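Macrophage receptor MARCO (Mus musculus, PDB 2OYA) serves as a macrophage scavenger receptor whose cysteine-rich domain carries a basic and an acidic cluster that both contribute to ligand recognition. Local coordinates at residues D35-A39 against V69-G73; V20-W26 against N63-D67; N14-A18 against L54-G60; Y48-L54 against A97-S102. All blocks are in the same frame, centred on the assembly; numbering follows the deposited sequence. Where two conformers were deposited one is given.

Contact 1. Residues D35-A39 against V69-G73; sequences DNNDA and VNCRG
Asp-38, in the first turn of helix 36-45, meets the loop 69-73 through a hydrogen bond from Cys-71 N to its OD1, 2.7 Å long and with an N-H...O angle of 160°. The donor comes in nearly along the C-O axis of the carboxylate, and CB of Cys-71 lies 3.2 Å from Asp-38 OD1. The other carboxylate oxygen works within the helix start. OD2 of Asp-38 accepts from Asp-35 N at 3.0 Å, on the anti side and well out of the carboxylate plane, while Asp-35 OD2 receives Asp-38 N at 3.1 Å. One carboxylate is thus held at both ends, which fixes its rotation.

The electrostatics are less comfortable. Asp-38 OD2 lies 2.9 Å from Val-69 O, acceptor facing acceptor, so the local field might favour a raised pKa for this buried acid.

Van der Waals contacts fill in the rest. CG1 of Val-69 rests against the carboxylate, 3.5 Å from Asp-38 OD1. One residue earlier in the helix, Asn-37 lies against the loop with CG anti to its carbonyl carbon (chi1 -73°), which places the flat amide near Arg-72 O; CB of Asn-37 packs 3.8 Å from Gly-73 CA.

Beyond the two segments, Cys-71 is joined to Cys-81 by a disulfide, and Gly-73 O receives a hydrogen bond from Arg-44 further along the helix. The reciprocal pair Asp-35 and Asp-38 is a capping box, and its second member, Asp-38, also holds a disulfide-bearing loop of the SRCR domain through Cys-71 N.

Contact 2. Residues V20-W26 against N63-D67; sequences VYYNNEW and NIWLD
The indole of Trp-65 is sandwiched: Tyr-22 lies on one face, CB of Asn-63 over the centre of the other, and the carbonyl oxygens of Val-20 and Glu-25 meet its edge. The partner is a beta hairpin with a two-residue loop (Asn-23, Asn-24), closed by a type I' turn from Tyr-22 to Glu-25, and strand 64-66, which bears the tryptophan, belongs to the same mixed sheet of the SRCR domain.

Tyr-22 makes two distinct contacts. Its ring presents an edge to the indole in an edge-to-face pair, with planes at 63° and its centroid 4.8 Å from that of the six-membered ring of Trp-65. CB of Tyr-22 stands almost squarely over the five-membered ring of Trp-65, 3.7 Å from the centroid, as a CH-pi contact. The ring reaches the indole with CG of Tyr-22 anti to the backbone N (chi1 172°). The tyrosine ring also stacks with Trp-86. At the base of the tryptophan side chain, CG1 of Val-20 touches CB of Trp-65 at 3.7 Å.

The indole N-H is buried against the hairpin. NE1 of Trp-65 donates to Glu-25 O at 3.0 Å, from above the carbonyl plane; Tyr-22 N reaches that oxygen from the opposite face, so the hairpin's own bond and the tryptophan share one acceptor. A water completes the join: it donates to Trp-26 O at 2.7 Å and accepts from both N and ND2 of Asn-63.

Contact 3. Residues N14-A18 against L54-G60; sequences NRGRA and LSSYGGG
Arg-17 lies along the backbone of Gly-58 to Gly-60, while the ring of Tyr-57 packs on the backbone of Gly-16 and Arg-17. Arg-17 runs straight out to CD, with CG anti to the backbone N (chi1 178°), then bends at chi3 (58°). That bend swings the guanidinium flat onto the glycine run: its face lies over Gly-59 C and Gly-60 N, and Arg-17 NE comes 3.3 Å from Gly-60 CA. These residues have no side chains to hold the flat group off. At the rim of the guanidinium, Arg-17 NH1 donates to Gly-58 O at 3.0 Å, close to the plane of both groups and on a carbonyl lone pair. The strongest polar partner of Arg-17 is Glu-19, whose OE1 forms a salt bridge with NE.

Tyr-57 lays one ring face against the chain where it turns. Gly-16 C sits 3.8 Å above the ring centre and Arg-17 N lies nearer the rim, while CB of Arg-17 packs against CD2 of Tyr-57 at 3.8 Å.

Arg-15, by contrast, keeps a straight chain and lies athwart Leu-54, so that CD1 of the leucine is centred over the guanidinium, 3.8 Å from CZ of Arg-15. A water links Arg-15 to Tyr-57, accepting from Arg-15 NE at 3.1 Å and hydrogen-bonded to Tyr-57 OH.

Strand 14-15 belongs to one sheet and strand 17-22 to another. What Tyr-57 covers is therefore the corner at Gly-16 by which the chain passes between the two sheets of the SRCR fold.

Contact 4. Residues Y48-L54 against A97-S102; sequences YSRGRAL and AGVECS
Strands 51-54 and 98-101 run antiparallel at 154°, their axes approaching to 4.5 Å, with Arg-52 opposite Glu-100 and Leu-54 opposite Gly-98 as hydrogen-bonded pairs. Just ahead of strand 51-54, the regular pairing gives way to a classic beta bulge: Ser-49 and Arg-50 both face Ser-102, whose O accepts from Arg-50 N at 3.0 Å and, weakly, from Ser-49 N.

On the face bearing Arg-52 and Glu-100, the two side chains lie alongside and point the same way. Arg-52 bends at chi3 (57°), bringing NH2 to Glu-100 OE2 in a salt bridge of 3.0 Å; the oxygen lies near the guanidinium plane but is approached from above its own carboxylate plane. Arg-50 is too far for a direct bond, so a water bridges its NH2 to Glu-100 OE2, 2.8 Å from the latter. A second water connects Arg-50 NE, Glu-100 O and Ser-102 OG.

On the face that carries Ala-53, Val-99 and Cys-101, CB of Cys-101 sits over the ring of Tyr-48, 3.7 Å from its centroid, a CH-pi contact, while SG lies obliquely at 4.8 Å from that centroid. Tyr-48 OH is hydrogen-bonded to Asn-14 ND2, in strand 14-15 on the other side of 98-101.

Cys-101 is bonded to Cys-43 of helix 36-45. The disulfide thus joins that helix to the central strand of the three-stranded antiparallel sheet, an element of the SRCR fold.

How the contacts relate
All four contacts lie in one SRCR domain, and along the chain each pair of them alternates its segments, so the fold is interlaced rather than built of successive units. Contacts 3 and 4, about 10 Å apart between centres, share Leu-54 and the antiparallel sheet, in which strand 98-101 lies between 14-15 and 51-54. Contact 1 is also about 10 Å from contact 4 between centres, and helix 36-45 touches strand 51-54 through a probable hydrogen bond from Ala-53 N to Asn-36 OD1. Contact 2 stands apart in the mixed sheet, about 19 Å from contact 4 between centres, across the domain centre, yet strand 17-22 continues from contact 3 into it. These long-range contacts tie distant sequence together into one compact domain.

Contact 1. Residues D35-A39 against V69-G73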
# COMPACT_ATOMS: atom_id res chain seq x y z
N ASP A 35 -7.37 -5.96 -1.22
CA ASP A 35 -7.21 -7.35 -1.61
C ASP A 35 -5.85 -7.61 -2.30
O ASP A 35 -5.04 -6.70 -2.40
CB ASP A 35 -8.43 -7.84 -2.44
CG ASP A 35 -8.53 -7.18 -3.80
OD1 ASP A 35 -9.59 -7.34 -4.45
OD2 ASP A 35 -7.57 -6.50 -4.23
N ASN A 36 -5.60 -8.85 -2.74
CA ASN A 36 -4.31 -9.19 -3.35
C ASN A 36 -3.99 -8.36 -4.60
O ASN A 36 -2.82 -8.08 -4.88
CB ASN A 36 -4.23 -10.69 -3.65
CG ASN A 36 -4.05 -11.53 -2.37
OD1 ASN A 36 -3.59 -11.03 -1.33
ND2 ASN A 36 -4.44 -12.80 -2.44
N ASN A 37 -5.03 -7.98 -5.34
CA ASN A 37 -4.85 -7.16 -6.55
C ASN A 37 -4.33 -5.79 -6.17
O ASN A 37 -3.38 -5.28 -6.77
CB ASN A 37 -6.16 -7.04 -7.35
CG ASN A 37 -6.52 -8.32 -8.07
OD1 ASN A 37 -5.66 -9.14 -8.40
ND2 ASN A 37 -7.81 -8.50 -8.32
N ASP A 38 -4.93 -5.21 -5.12
CA ASP A 38 -4.46 -3.92 -4.60
C ASP A 38 -3.03 -4.01 -4.07
O ASP A 38 -2.19 -3.14 -4.35
CB ASP A 38 -5.37 -3.49 -3.45
CG ASP A 38 -6.81 -3.36 -3.88
OD1 ASP A 38 -7.03 -2.94 -5.03
OD2 ASP A 38 -7.70 -3.66 -3.06
N ALA A 39 -2.77 -5.07 -3.29
CA ALA A 39 -1.45 -5.33 -2.71
C ALA A 39 -0.38 -5.47 -3.81
O ALA A 39 0.74 -4.96 -3.67
CB ALA A 39 -1.49 -6.60 -1.86
N VAL A 69 -10.11 0.76 -1.93
CA VAL A 69 -9.27 0.59 -3.11
C VAL A 69 -9.72 -0.65 -3.88
O VAL A 69 -9.86 -1.74 -3.30
CB VAL A 69 -7.77 0.49 -2.73
CG1 VAL A 69 -6.90 0.39 -3.99
CG2 VAL A 69 -7.35 1.69 -1.87
N ASN A 70 -9.96 -0.48 -5.18
CA ASN A 70 -10.42 -1.56 -6.04
C ASN A 70 -9.64 -1.63 -7.34
O ASN A 70 -10.17 -1.36 -8.41
CB ASN A 70 -11.92 -1.42 -6.30
CG ASN A 70 -12.76 -1.97 -5.18
OD1 ASN A 70 -12.96 -3.18 -5.07
ND2 ASN A 70 -13.27 -1.09 -4.33
N CYS A 71 -8.36 -2.00 -7.23
CA CYS A 71 -7.49 -2.14 -8.41
C CYS A 71 -7.90 -3.38 -9.19
O CYS A 71 -8.37 -4.36 -8.61
CB CYS A 71 -6.03 -2.33 -7.99
SG CYS A 71 -5.33 -0.94 -7.04
N ARG A 72 -7.68 -3.32 -10.50
CA ARG A 72 -7.81 -4.48 -11.37
C ARG A 72 -6.67 -5.46 -11.11
O ARG A 72 -6.83 -6.66 -11.25
CB ARG A 72 -7.80 -4.07 -12.85
CG ARG A 72 -9.00 -3.21 -13.28
CD ARG A 72 -8.80 -2.66 -14.70
NE ARG A 72 -7.83 -1.55 -14.80
CZ ARG A 72 -8.07 -0.29 -14.44
NH1 ARG A 72 -9.25 0.05 -13.91
NH2 ARG A 72 -7.14 0.64 -14.59
N GLY A 73 -5.51 -4.92 -10.70
CA GLY A 73 -4.35 -5.73 -10.40
C GLY A 73 -3.23 -5.51 -11.39
O GLY A 73 -2.07 -5.88 -11.14

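Contact 2. Residues V20-W26 against N63-D67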
# COMPACT_ATOMS: atom_id res chain seq x y z
N VAL A 20 1.10 5.82 1.95
CA VAL A 20 1.04 6.55 0.70
C VAL A 20 1.27 8.03 1.00
O VAL A 20 0.84 8.51 2.05
CB VAL A 20 -0.32 6.29 -0.05
CG1 VAL A 20 -1.52 6.80 0.77
CG2 VAL A 20 -0.32 6.90 -1.42
N TYR A 21 1.98 8.71 0.11
CA TYR A 21 2.34 10.11 0.29
C TYR A 21 1.41 10.99 -0.57
O TYR A 21 1.44 10.93 -1.81
CB TYR A 21 3.81 10.32 -0.10
CG TYR A 21 4.37 11.65 0.35
CD1 TYR A 21 4.76 11.86 1.68
CD2 TYR A 21 4.52 12.69 -0.56
CE1 TYR A 21 5.28 13.10 2.09
CE2 TYR A 21 5.05 13.93 -0.16
CZ TYR A 21 5.43 14.12 1.15
OH TYR A 21 5.95 15.35 1.55
N TYR A 22 0.58 11.78 0.10
CA TYR A 22 -0.43 12.59 -0.58
C TYR A 22 -0.56 13.90 0.20
O TYR A 22 -0.45 13.92 1.43
CB TYR A 22 -1.75 11.83 -0.63
CG TYR A 22 -2.94 12.60 -1.14
CD1 TYR A 22 -3.27 12.58 -2.50
CD2 TYR A 22 -3.76 13.33 -0.27
CE1 TYR A 22 -4.40 13.28 -2.98
CE2 TYR A 22 -4.86 14.04 -0.72
CZ TYR A 22 -5.18 14.00 -2.08
OH TYR A 22 -6.29 14.69 -2.51
N ASN A 23 -0.78 15.00 -0.52
CA ASN A 23 -0.82 16.33 0.09
C ASN A 23 0.33 16.57 1.06
O ASN A 23 0.13 17.12 2.16
CB ASN A 23 -2.18 16.62 0.74
CG ASN A 23 -2.44 18.12 0.85
OD1 ASN A 23 -1.99 18.91 0.01
ND2 ASN A 23 -3.16 18.52 1.89
N ASN A 24 1.52 16.13 0.66
CA ASN A 24 2.78 16.37 1.38
C ASN A 24 2.88 15.72 2.74
O ASN A 24 3.64 16.18 3.58
CB ASN A 24 3.12 17.87 1.45
CG ASN A 24 3.00 18.55 0.09
OD1 ASN A 24 3.74 18.22 -0.83
ND2 ASN A 24 2.03 19.45 -0.05
N GLU A 25 2.11 14.65 2.95
CA GLU A 25 2.18 13.93 4.21
C GLU A 25 2.02 12.45 3.96
O GLU A 25 1.23 12.06 3.12
CB GLU A 25 1.05 14.36 5.14
CG GLU A 25 1.11 15.79 5.64
CD GLU A 25 0.06 16.06 6.69
OE1 GLU A 25 0.41 15.98 7.88
OE2 GLU A 25 -1.10 16.33 6.32
N TRP A 26 2.77 11.64 4.70
CA TRP A 26 2.51 10.20 4.73
C TRP A 26 1.20 9.88 5.45
O TRP A 26 0.93 10.39 6.55
CB TRP A 26 3.67 9.43 5.40
CG TRP A 26 4.90 9.43 4.55
CD1 TRP A 26 6.03 10.19 4.73
CD2 TRP A 26 5.11 8.67 3.36
NE1 TRP A 26 6.95 9.92 3.74
CE2 TRP A 26 6.41 8.99 2.88
CE3 TRP A 26 4.35 7.72 2.65
CZ2 TRP A 26 6.95 8.41 1.73
CZ3 TRP A 26 4.88 7.16 1.50
CH2 TRP A 26 6.16 7.51 1.04
N ASN A 63 -3.15 11.01 8.77
CA ASN A 63 -4.17 10.83 7.77
C ASN A 63 -4.36 9.39 7.31
O ASN A 63 -3.40 8.65 7.15
CB ASN A 63 -3.87 11.71 6.57
CG ASN A 63 -4.10 13.16 6.85
OD1 ASN A 63 -5.25 13.61 6.92
ND2 ASN A 63 -3.01 13.91 7.03
N ILE A 64 -5.62 9.00 7.12
CA ILE A 64 -5.91 7.78 6.37
C ILE A 64 -6.25 8.29 4.97
O ILE A 64 -7.29 8.91 4.75
CB ILE A 64 -7.05 6.95 7.00
CG1 ILE A 64 -6.66 6.53 8.44
CG2 ILE A 64 -7.38 5.71 6.14
CD1 ILE A 64 -7.83 6.02 9.28
N TRP A 65 -5.34 8.10 4.02
CA TRP A 65 -5.56 8.70 2.69
C TRP A 65 -6.48 7.93 1.75
O TRP A 65 -7.14 8.55 0.90
CB TRP A 65 -4.24 8.94 1.97
CG TRP A 65 -3.40 10.09 2.48
CD1 TRP A 65 -2.07 10.08 2.69
CD2 TRP A 65 -3.86 11.42 2.79
NE1 TRP A 65 -1.65 11.32 3.13
CE2 TRP A 65 -2.72 12.16 3.19
CE3 TRP A 65 -5.11 12.06 2.77
CZ2 TRP A 65 -2.80 13.50 3.59
CZ3 TRP A 65 -5.18 13.40 3.15
CH2 TRP A 65 -4.03 14.10 3.55
N LEU A 66 -6.46 6.61 1.83
CA LEU A 66 -7.20 5.76 0.89
C LEU A 66 -8.16 4.79 1.58
O LEU A 66 -7.89 4.32 2.69
CB LEU A 66 -6.24 4.96 0.01
CG LEU A 66 -5.37 5.76 -0.97
CD1 LEU A 66 -4.40 4.81 -1.67
CD2 LEU A 66 -6.24 6.54 -1.97
N ASP A 67 -9.28 4.52 0.92
CA ASP A 67 -10.29 3.58 1.42
C ASP A 67 -11.00 3.01 0.18
O ASP A 67 -11.04 3.65 -0.88
CB ASP A 67 -11.28 4.31 2.34
CG ASP A 67 -12.22 3.37 3.08
OD1 ASP A 67 -11.95 2.16 3.12
OD2 ASP A 67 -13.20 3.87 3.69
O HOH W 1 -0.64 12.16 7.81

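Contact 3. Residues N14-A18 against L54-G60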
# COMPACT_ATOMS: atom_id res chain seq x y z
N ASN A 14 9.05 -8.27 1.99
CA ASN A 14 8.99 -6.99 2.66
C ASN A 14 7.55 -6.84 3.18
O ASN A 14 6.62 -6.74 2.40
CB ASN A 14 9.38 -5.87 1.70
CG ASN A 14 9.55 -4.54 2.39
OD1 ASN A 14 9.18 -4.39 3.55
ND2 ASN A 14 10.13 -3.57 1.68
N ARG A 15 7.39 -6.89 4.50
CA ARG A 15 6.07 -7.02 5.12
C ARG A 15 5.86 -5.85 6.06
O ARG A 15 6.75 -5.52 6.84
CB ARG A 15 6.01 -8.35 5.88
CG ARG A 15 4.76 -8.61 6.68
CD ARG A 15 4.92 -9.93 7.43
NE ARG A 15 3.66 -10.28 8.08
CZ ARG A 15 2.79 -11.13 7.55
NH1 ARG A 15 3.06 -11.74 6.40
NH2 ARG A 15 1.66 -11.38 8.19
N GLY A 16 4.70 -5.21 5.99
CA GLY A 16 4.42 -4.12 6.92
C GLY A 16 3.18 -3.35 6.52
O GLY A 16 2.42 -3.80 5.64
N ARG A 17 2.96 -2.21 7.17
CA ARG A 17 1.79 -1.38 6.84
C ARG A 17 2.05 -0.61 5.54
O ARG A 17 3.13 -0.04 5.35
CB ARG A 17 1.49 -0.44 8.00
CG ARG A 17 0.33 0.52 7.78
CD ARG A 17 0.10 1.37 9.05
NE ARG A 17 1.29 2.13 9.42
CZ ARG A 17 2.16 1.80 10.39
NH1 ARG A 17 1.98 0.74 11.17
NH2 ARG A 17 3.20 2.60 10.61
N ALA A 18 1.04 -0.59 4.66
CA ALA A 18 1.13 0.16 3.39
C ALA A 18 0.84 1.64 3.63
O ALA A 18 -0.25 2.00 4.12
CB ALA A 18 0.15 -0.42 2.36
N LEU A 54 -2.66 -7.78 3.65
CA LEU A 54 -2.76 -8.09 5.08
C LEU A 54 -3.83 -7.19 5.68
O LEU A 54 -3.70 -5.96 5.73
CB LEU A 54 -1.42 -7.90 5.80
CG LEU A 54 -0.20 -8.59 5.18
CD1 LEU A 54 1.07 -8.17 5.94
CD2 LEU A 54 -0.36 -10.10 5.12
N SER A 55 -4.90 -7.82 6.15
CA SER A 55 -6.03 -7.06 6.70
C SER A 55 -5.70 -6.59 8.11
O SER A 55 -5.04 -7.30 8.87
CB SER A 55 -7.28 -7.94 6.69
OG SER A 55 -8.39 -7.28 7.29
N SER A 56 -6.12 -5.37 8.45
CA SER A 56 -5.99 -4.85 9.82
C SER A 56 -4.58 -5.01 10.39
O SER A 56 -4.38 -5.45 11.53
CB SER A 56 -7.09 -5.44 10.72
OG SER A 56 -8.37 -5.05 10.21
N TYR A 57 -3.59 -4.65 9.57
CA TYR A 57 -2.22 -4.67 10.03
C TYR A 57 -2.10 -3.67 11.18
O TYR A 57 -1.43 -3.93 12.20
CB TYR A 57 -1.28 -4.28 8.89
CG TYR A 57 0.14 -4.54 9.25
CD1 TYR A 57 0.76 -5.73 8.89
CD2 TYR A 57 0.89 -3.58 9.97
CE1 TYR A 57 2.07 -5.99 9.23
CE2 TYR A 57 2.21 -3.84 10.32
CZ TYR A 57 2.80 -5.04 9.95
OH TYR A 57 4.11 -5.30 10.27
N GLY A 58 -2.76 -2.53 11.00
CA GLY A 58 -2.84 -1.48 12.00
C GLY A 58 -1.57 -0.68 12.21
O GLY A 58 -0.55 -0.83 11.48
N GLY A 59 -1.63 0.18 13.23
CA GLY A 59 -0.42 0.82 13.75
C GLY A 59 -0.02 2.17 13.18
O GLY A 59 0.97 2.74 13.65
N GLY A 60 -0.74 2.67 12.18
CA GLY A 60 -0.41 3.97 11.59
C GLY A 60 -0.96 5.14 12.40
O GLY A 60 -1.59 4.95 13.46
O HOH W 2 4.45 -8.35 10.35

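Contact 4. Residues Y48-L54 against A97-S102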
# COMPACT_ATOMS: atom_id res chain seq x y z
N TYR A 48 8.52 -4.80 -6.66
CA TYR A 48 8.23 -6.22 -6.39
C TYR A 48 7.28 -6.76 -7.45
O TYR A 48 6.64 -6.00 -8.16
CB TYR A 48 7.64 -6.40 -4.98
CG TYR A 48 8.57 -5.97 -3.89
CD1 TYR A 48 8.51 -4.70 -3.34
CD2 TYR A 48 9.55 -6.86 -3.40
CE1 TYR A 48 9.40 -4.31 -2.33
CE2 TYR A 48 10.42 -6.48 -2.39
CZ TYR A 48 10.35 -5.21 -1.86
OH TYR A 48 11.25 -4.87 -0.87
N SER A 49 7.18 -8.08 -7.56
CA SER A 49 6.29 -8.65 -8.55
C SER A 49 4.94 -9.14 -8.03
O SER A 49 4.02 -9.37 -8.81
CB SER A 49 6.98 -9.74 -9.35
OG SER A 49 7.18 -10.89 -8.56
N ARG A 50 4.84 -9.34 -6.72
CA ARG A 50 3.57 -9.77 -6.14
C ARG A 50 3.38 -9.12 -4.79
O ARG A 50 4.34 -8.84 -4.09
CB ARG A 50 3.51 -11.30 -6.00
CG ARG A 50 2.12 -11.81 -5.65
CD ARG A 50 2.12 -13.29 -5.35
NE ARG A 50 2.72 -13.61 -4.05
CZ ARG A 50 3.02 -14.85 -3.68
NH1 ARG A 50 2.78 -15.83 -4.52
NH2 ARG A 50 3.56 -15.10 -2.49
N GLY A 51 2.11 -8.87 -4.45
CA GLY A 51 1.75 -8.41 -3.11
C GLY A 51 0.63 -9.29 -2.59
O GLY A 51 -0.25 -9.71 -3.34
N ARG A 52 0.67 -9.58 -1.30
CA ARG A 52 -0.47 -10.18 -0.61
C ARG A 52 -1.03 -9.17 0.38
O ARG A 52 -0.28 -8.51 1.10
CB ARG A 52 -0.06 -11.46 0.12
CG ARG A 52 0.26 -12.61 -0.87
CD ARG A 52 0.75 -13.83 -0.14
NE ARG A 52 -0.25 -14.24 0.84
CZ ARG A 52 -0.10 -14.17 2.16
NH1 ARG A 52 -1.09 -14.55 2.95
NH2 ARG A 52 1.03 -13.73 2.69
N ALA A 53 -2.35 -9.04 0.40
CA ALA A 53 -3.01 -8.12 1.29
C ALA A 53 -3.03 -8.65 2.72
O ALA A 53 -3.39 -9.80 2.96
CB ALA A 53 -4.45 -7.87 0.82
N LEU A 54 -2.66 -7.78 3.65
CA LEU A 54 -2.76 -8.09 5.08
C LEU A 54 -3.83 -7.19 5.68
O LEU A 54 -3.70 -5.96 5.73
CB LEU A 54 -1.42 -7.90 5.80
CG LEU A 54 -0.20 -8.59 5.18
CD1 LEU A 54 1.07 -8.17 5.94
CD2 LEU A 54 -0.36 -10.10 5.12
N ALA A 97 -4.30 -1.10 6.37
CA ALA A 97 -3.96 -2.22 5.51
C ALA A 97 -2.44 -2.45 5.50
O ALA A 97 -1.66 -1.50 5.57
CB ALA A 97 -4.45 -1.96 4.10
N GLY A 98 -2.04 -3.71 5.42
CA GLY A 98 -0.64 -4.05 5.21
C GLY A 98 -0.43 -4.87 3.94
O GLY A 98 -1.39 -5.24 3.24
N VAL A 99 0.83 -5.14 3.65
CA VAL A 99 1.22 -5.90 2.48
C VAL A 99 2.37 -6.83 2.84
O VAL A 99 3.17 -6.52 3.72
CB VAL A 99 1.68 -4.98 1.29
CG1 VAL A 99 0.52 -4.13 0.79
CG2 VAL A 99 2.88 -4.11 1.68
N GLU A 100 2.42 -7.98 2.15
CA GLU A 100 3.63 -8.80 2.08
C GLU A 100 4.04 -8.75 0.59
O GLU A 100 3.37 -9.34 -0.26
CB GLU A 100 3.35 -10.25 2.50
CG GLU A 100 4.62 -11.12 2.50
CD GLU A 100 4.32 -12.61 2.64
OE1 GLU A 100 4.53 -13.17 3.73
OE2 GLU A 100 3.85 -13.22 1.65
N CYS A 101 5.09 -7.99 0.29
CA CYS A 101 5.60 -7.89 -1.07
C CYS A 101 6.71 -8.89 -1.28
O CYS A 101 7.50 -9.13 -0.38
CB CYS A 101 6.18 -6.50 -1.34
SG CYS A 101 5.06 -5.11 -1.09
N SER A 102 6.77 -9.46 -2.48
CA SER A 102 7.85 -10.39 -2.83
C SER A 102 8.12 -10.34 -4.33
O SER A 102 7.31 -9.78 -5.07
CB SER A 102 7.51 -11.81 -2.38
OG SER A 102 6.40 -12.30 -3.11
OXT SER A 102 9.14 -10.84 -4.81
O HOH W 3 9.57 -10.92 -7.50
O HOH W 4 3.98 -11.71 -1.74
O HOH W 5 5.42 -13.93 -0.51